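Local coordinates for TrwG protein (Bartonella grahamii, PDB 4NHF) that is a VirB8-family protein, represented here by its soluble domain, and probably serves as a membrane-anchored structural component of a bacterial type IV secretion machine, at residues E37-W48 against I144-P152. Numbering follows the deposited sequence. Where two conformers were deposited one is given.
Sequences ETSYGEVVDRYW and IGYTYVGAP
The ring of Y148 receives the edge of Y40 over one face, Y40 CD2 standing 3.4 Å above the plane of the Y148 ring, over that ring's centre, in an edge-to-face pair with planes at 68°. The Y40 ring itself carries T38 CG2 over one face, offset toward the rim, with Y148 CB in plane at its edge. At the rim of Y148, near its plane, lie D45 OD1 and W48 CD1; here Y148 turns its own edge to the indole, in an offset edge-to-face pair with the five-membered ring of W48. V44 CG1 touches the phenol from the helix. Tyrosine suits this place because its flat body fills an aromatic cluster while its hydroxyl reaches a polar anchor. That anchor is the buried D45, an aspartate suited by its two acceptor oxygens to two phenol hydroxyls: Y148 OH donates to OD1 at 2.7 Å on the anti side, and Y146 OH donates to OD2 at 2.6 Å from above the carboxylate plane. CG anti to the carbonyl carbon (chi1 -65°) carries the carboxylate toward the strand, where the two bonds help fix its rotation and probably stabilise its negative charge. The loop ahead of the helix runs past the strand end, held by polar bonds: T38 N donates to Y148 O at 3.0 Å, and T147 offers its hydroxyl, OG1 donating to E37 OE1 at 2.7 Å. The contact thus ties the start of helix 42-57 and its leading loop to the end of strand 138-148, an inner strand of the antiparallel sheet in this VirB8, NTF2-like domain. F165 of the neighbouring strand 165-174 meets both W48 and Y148, L112 of strand 102-112 packs on D45 and Y146, and Y47 of the second subunit meets W48.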
loop_
_atom_site.group_PDB
_atom_site.type_symbol
_atom_site.label_atom_id
_atom_site.label_comp_id
_atom_site.label_asym_id
_atom_site.label_seq_id
_atom_site.Cartn_x
_atom_site.Cartn_y
_atom_site.Cartn_z
ATOM N N GLU A 37 -23.433 8.861 -0.242
ATOM C CA GLU A 37 -22.119 8.945 0.432
ATOM C C GLU A 37 -22.259 8.319 1.807
ATOM O O GLU A 37 -23.341 8.385 2.420
ATOM C CB GLU A 37 -21.615 10.398 0.558
ATOM C CG GLU A 37 -21.392 11.066 -0.785
ATOM C CD GLU A 37 -21.137 12.543 -0.665
ATOM O OE1 GLU A 37 -20.361 13.022 0.199
ATOM O OE2 GLU A 37 -21.782 13.260 -1.443
ATOM N N THR A 38 -21.175 7.727 2.278
ATOM C CA THR A 38 -21.142 7.040 3.554
ATOM C C THR A 38 -20.005 7.549 4.442
ATOM O O THR A 38 -18.935 8.023 3.935
ATOM C CB THR A 38 -21.172 5.495 3.347
ATOM O OG1 THR A 38 -22.325 5.177 2.565
ATOM C CG2 THR A 38 -21.283 4.690 4.699
ATOM N N SER A 39 -20.271 7.526 5.750
ATOM C CA SER A 39 -19.272 7.752 6.803
ATOM C C SER A 39 -18.839 6.413 7.376
ATOM O O SER A 39 -19.620 5.447 7.387
ATOM C CB SER A 39 -19.855 8.576 7.949
ATOM O OG SER A 39 -19.466 9.927 7.828
ATOM N N TYR A 40 -17.602 6.363 7.857
ATOM C CA TYR A 40 -17.082 5.151 8.441
ATOM C C TYR A 40 -16.453 5.369 9.797
ATOM O O TYR A 40 -16.169 4.388 10.502
ATOM C CB TYR A 40 -16.128 4.528 7.457
ATOM C CG TYR A 40 -16.873 3.907 6.277
ATOM C CD1 TYR A 40 -17.478 2.669 6.389
ATOM C CD2 TYR A 40 -16.970 4.583 5.043
ATOM C CE1 TYR A 40 -18.154 2.098 5.306
ATOM C CE2 TYR A 40 -17.666 4.052 3.998
ATOM C CZ TYR A 40 -18.245 2.809 4.129
ATOM O OH TYR A 40 -18.889 2.303 3.060
ATOM N N GLY A 41 -16.303 6.611 10.221
ATOM C CA GLY A 41 -15.690 6.847 11.524
ATOM C C GLY A 41 -14.187 7.030 11.420
ATOM O O GLY A 41 -13.576 6.754 10.371
ATOM N N GLU A 42 -13.600 7.476 12.532
ATOM C CA GLU A 42 -12.260 8.008 12.534
ATOM C C GLU A 42 -11.136 6.974 12.244
ATOM O O GLU A 42 -10.162 7.311 11.553
ATOM C CB GLU A 42 -11.963 8.809 13.809
ATOM C CG GLU A 42 -11.877 8.005 15.102
ATOM C CD GLU A 42 -11.764 8.926 16.325
ATOM O OE1 GLU A 42 -10.792 9.701 16.351
ATOM O OE2 GLU A 42 -12.687 8.934 17.218
ATOM N N VAL A 43 -11.280 5.744 12.743
ATOM C CA VAL A 43 -10.260 4.708 12.521
ATOM C C VAL A 43 -10.120 4.386 11.020
ATOM O O VAL A 43 -9.019 4.308 10.452
ATOM C CB VAL A 43 -10.594 3.463 13.382
ATOM C CG1 VAL A 43 -9.779 2.297 13.001
ATOM C CG2 VAL A 43 -10.331 3.784 14.846
ATOM N N VAL A 44 -11.255 4.254 10.364
ATOM C CA VAL A 44 -11.286 3.958 8.961
ATOM C C VAL A 44 -10.803 5.198 8.135
ATOM O O VAL A 44 -9.994 5.039 7.176
ATOM C CB VAL A 44 -12.682 3.470 8.529
ATOM C CG1 VAL A 44 -12.835 3.344 7.029
ATOM C CG2 VAL A 44 -13.067 2.128 9.223
ATOM N N ASP A 45 -11.244 6.414 8.506
ATOM C CA ASP A 45 -10.797 7.618 7.804
ATOM C C ASP A 45 -9.286 7.775 7.864
ATOM O O ASP A 45 -8.681 8.062 6.869
ATOM C CB ASP A 45 -11.411 8.900 8.340
ATOM C CG ASP A 45 -12.930 8.986 8.144
ATOM O OD1 ASP A 45 -13.551 8.241 7.376
ATOM O OD2 ASP A 45 -13.453 9.931 8.696
ATOM N N ARG A 46 -8.695 7.587 9.043
ATOM C CA ARG A 46 -7.281 7.696 9.217
ATOM C C ARG A 46 -6.537 6.704 8.347
ATOM O O ARG A 46 -5.509 7.059 7.743
ATOM C CB ARG A 46 -6.895 7.527 10.700
ATOM C CG ARG A 46 -7.158 8.764 11.553
ATOM C CD ARG A 46 -6.560 8.685 12.973
ATOM N NE ARG A 46 -6.485 10.090 13.437
ATOM C CZ ARG A 46 -7.474 10.714 14.081
ATOM N NH1 ARG A 46 -7.344 11.987 14.451
ATOM N NH2 ARG A 46 -8.595 10.036 14.422
ATOM N N TYR A 47 -7.014 5.454 8.290
ATOM C CA TYR A 47 -6.454 4.489 7.352
ATOM C C TYR A 47 -6.309 5.036 5.928
ATOM O O TYR A 47 -5.193 5.057 5.336
ATOM C CB TYR A 47 -7.247 3.159 7.335
ATOM C CG TYR A 47 -6.677 2.213 6.327
ATOM C CD1 TYR A 47 -5.498 1.496 6.592
ATOM C CD2 TYR A 47 -7.281 2.048 5.107
ATOM C CE1 TYR A 47 -4.952 0.661 5.639
ATOM C CE2 TYR A 47 -6.730 1.216 4.146
ATOM C CZ TYR A 47 -5.575 0.514 4.425
ATOM O OH TYR A 47 -5.056 -0.311 3.490
ATOM N N TRP A 48 -7.421 5.478 5.372
ATOM C CA TRP A 48 -7.474 5.909 3.980
ATOM C C TRP A 48 -6.749 7.234 3.742
ATOM O O TRP A 48 -6.067 7.415 2.718
ATOM C CB TRP A 48 -8.934 5.942 3.495
ATOM C CG TRP A 48 -9.460 4.595 3.307
ATOM C CD1 TRP A 48 -10.380 3.948 4.093
ATOM C CD2 TRP A 48 -9.093 3.681 2.294
ATOM N NE1 TRP A 48 -10.580 2.670 3.634
ATOM C CE2 TRP A 48 -9.804 2.491 2.522
ATOM C CE3 TRP A 48 -8.195 3.731 1.235
ATOM C CZ2 TRP A 48 -9.658 1.371 1.710
ATOM C CZ3 TRP A 48 -8.084 2.633 0.405
ATOM C CH2 TRP A 48 -8.811 1.473 0.650
ATOM N N ILE A 144 -7.330 18.561 3.527
ATOM C CA ILE A 144 -8.028 17.550 2.734
ATOM C C ILE A 144 -9.547 17.599 2.960
ATOM O O ILE A 144 -10.042 17.762 4.087
ATOM C CB ILE A 144 -7.478 16.169 3.086
ATOM C CG1 ILE A 144 -5.929 16.198 3.021
ATOM C CG2 ILE A 144 -8.059 15.065 2.189
ATOM C CD1 ILE A 144 -5.295 14.836 3.270
ATOM N N GLY A 145 -10.288 17.475 1.865
ATOM C CA GLY A 145 -11.710 17.177 1.925
ATOM C C GLY A 145 -11.876 15.771 1.400
ATOM O O GLY A 145 -11.179 15.385 0.463
ATOM N N TYR A 146 -12.767 14.978 2.020
ATOM C CA TYR A 146 -12.968 13.634 1.575
ATOM C C TYR A 146 -14.359 13.121 1.863
ATOM O O TYR A 146 -15.091 13.660 2.690
ATOM C CB TYR A 146 -11.978 12.690 2.231
ATOM C CG TYR A 146 -12.185 12.562 3.743
ATOM C CD1 TYR A 146 -11.695 13.547 4.603
ATOM C CD2 TYR A 146 -12.972 11.526 4.299
ATOM C CE1 TYR A 146 -11.861 13.453 5.990
ATOM C CE2 TYR A 146 -13.128 11.400 5.688
ATOM C CZ TYR A 146 -12.586 12.383 6.530
ATOM O OH TYR A 146 -12.758 12.296 7.884
ATOM N N THR A 147 -14.717 12.065 1.138
ATOM C CA THR A 147 -15.991 11.362 1.359
ATOM C C THR A 147 -15.820 9.918 0.902
ATOM O O THR A 147 -14.704 9.505 0.539
ATOM C CB THR A 147 -17.135 12.060 0.634
ATOM O OG1 THR A 147 -18.373 11.554 1.164
ATOM C CG2 THR A 147 -17.057 11.817 -0.881
ATOM N N TYR A 148 -16.863 9.111 0.982
ATOM C CA TYR A 148 -16.880 7.806 0.372
ATOM C C TYR A 148 -18.096 7.642 -0.461
ATOM O O TYR A 148 -19.256 7.982 0.011
ATOM C CB TYR A 148 -16.867 6.712 1.410
ATOM C CG TYR A 148 -15.775 6.737 2.439
ATOM C CD1 TYR A 148 -15.794 7.658 3.475
ATOM C CD2 TYR A 148 -14.762 5.786 2.395
ATOM C CE1 TYR A 148 -14.838 7.626 4.465
ATOM C CE2 TYR A 148 -13.795 5.738 3.364
ATOM C CZ TYR A 148 -13.813 6.660 4.384
ATOM O OH TYR A 148 -12.839 6.603 5.358
ATOM N N VAL A 149 -17.930 7.138 -1.680
ATOM C CA VAL A 149 -19.053 7.085 -2.647
ATOM C C VAL A 149 -19.642 5.720 -3.012
ATOM O O VAL A 149 -20.607 5.667 -3.754
ATOM C CB VAL A 149 -18.728 7.837 -3.948
ATOM C CG1 VAL A 149 -18.460 9.287 -3.577
ATOM C CG2 VAL A 149 -17.490 7.226 -4.669
ATOM N N GLY A 150 -19.109 4.646 -2.437
ATOM C CA GLY A 150 -19.515 3.280 -2.759
ATOM C C GLY A 150 -18.508 2.606 -3.690
ATOM O O GLY A 150 -17.682 3.242 -4.359
ATOM N N ALA A 151 -18.568 1.293 -3.727
ATOM C CA ALA A 151 -17.550 0.531 -4.441
ATOM C C ALA A 151 -17.613 0.849 -5.929
ATOM O O ALA A 151 -18.680 0.922 -6.467
ATOM C CB ALA A 151 -17.789 -0.930 -4.235
ATOM N N PRO A 152 -16.445 1.049 -6.591
ATOM C CA PRO A 152 -16.387 1.284 -8.030
ATOM C C PRO A 152 -16.904 0.113 -8.830
ATOM O O PRO A 152 -16.829 -1.029 -8.375
ATOM C CB PRO A 152 -14.877 1.443 -8.335
ATOM C CG PRO A 152 -14.212 1.640 -7.037
ATOM C CD PRO A 152 -15.187 1.322 -5.913
HETATM O O HOH W 1 -18.276 10.458 4.084
#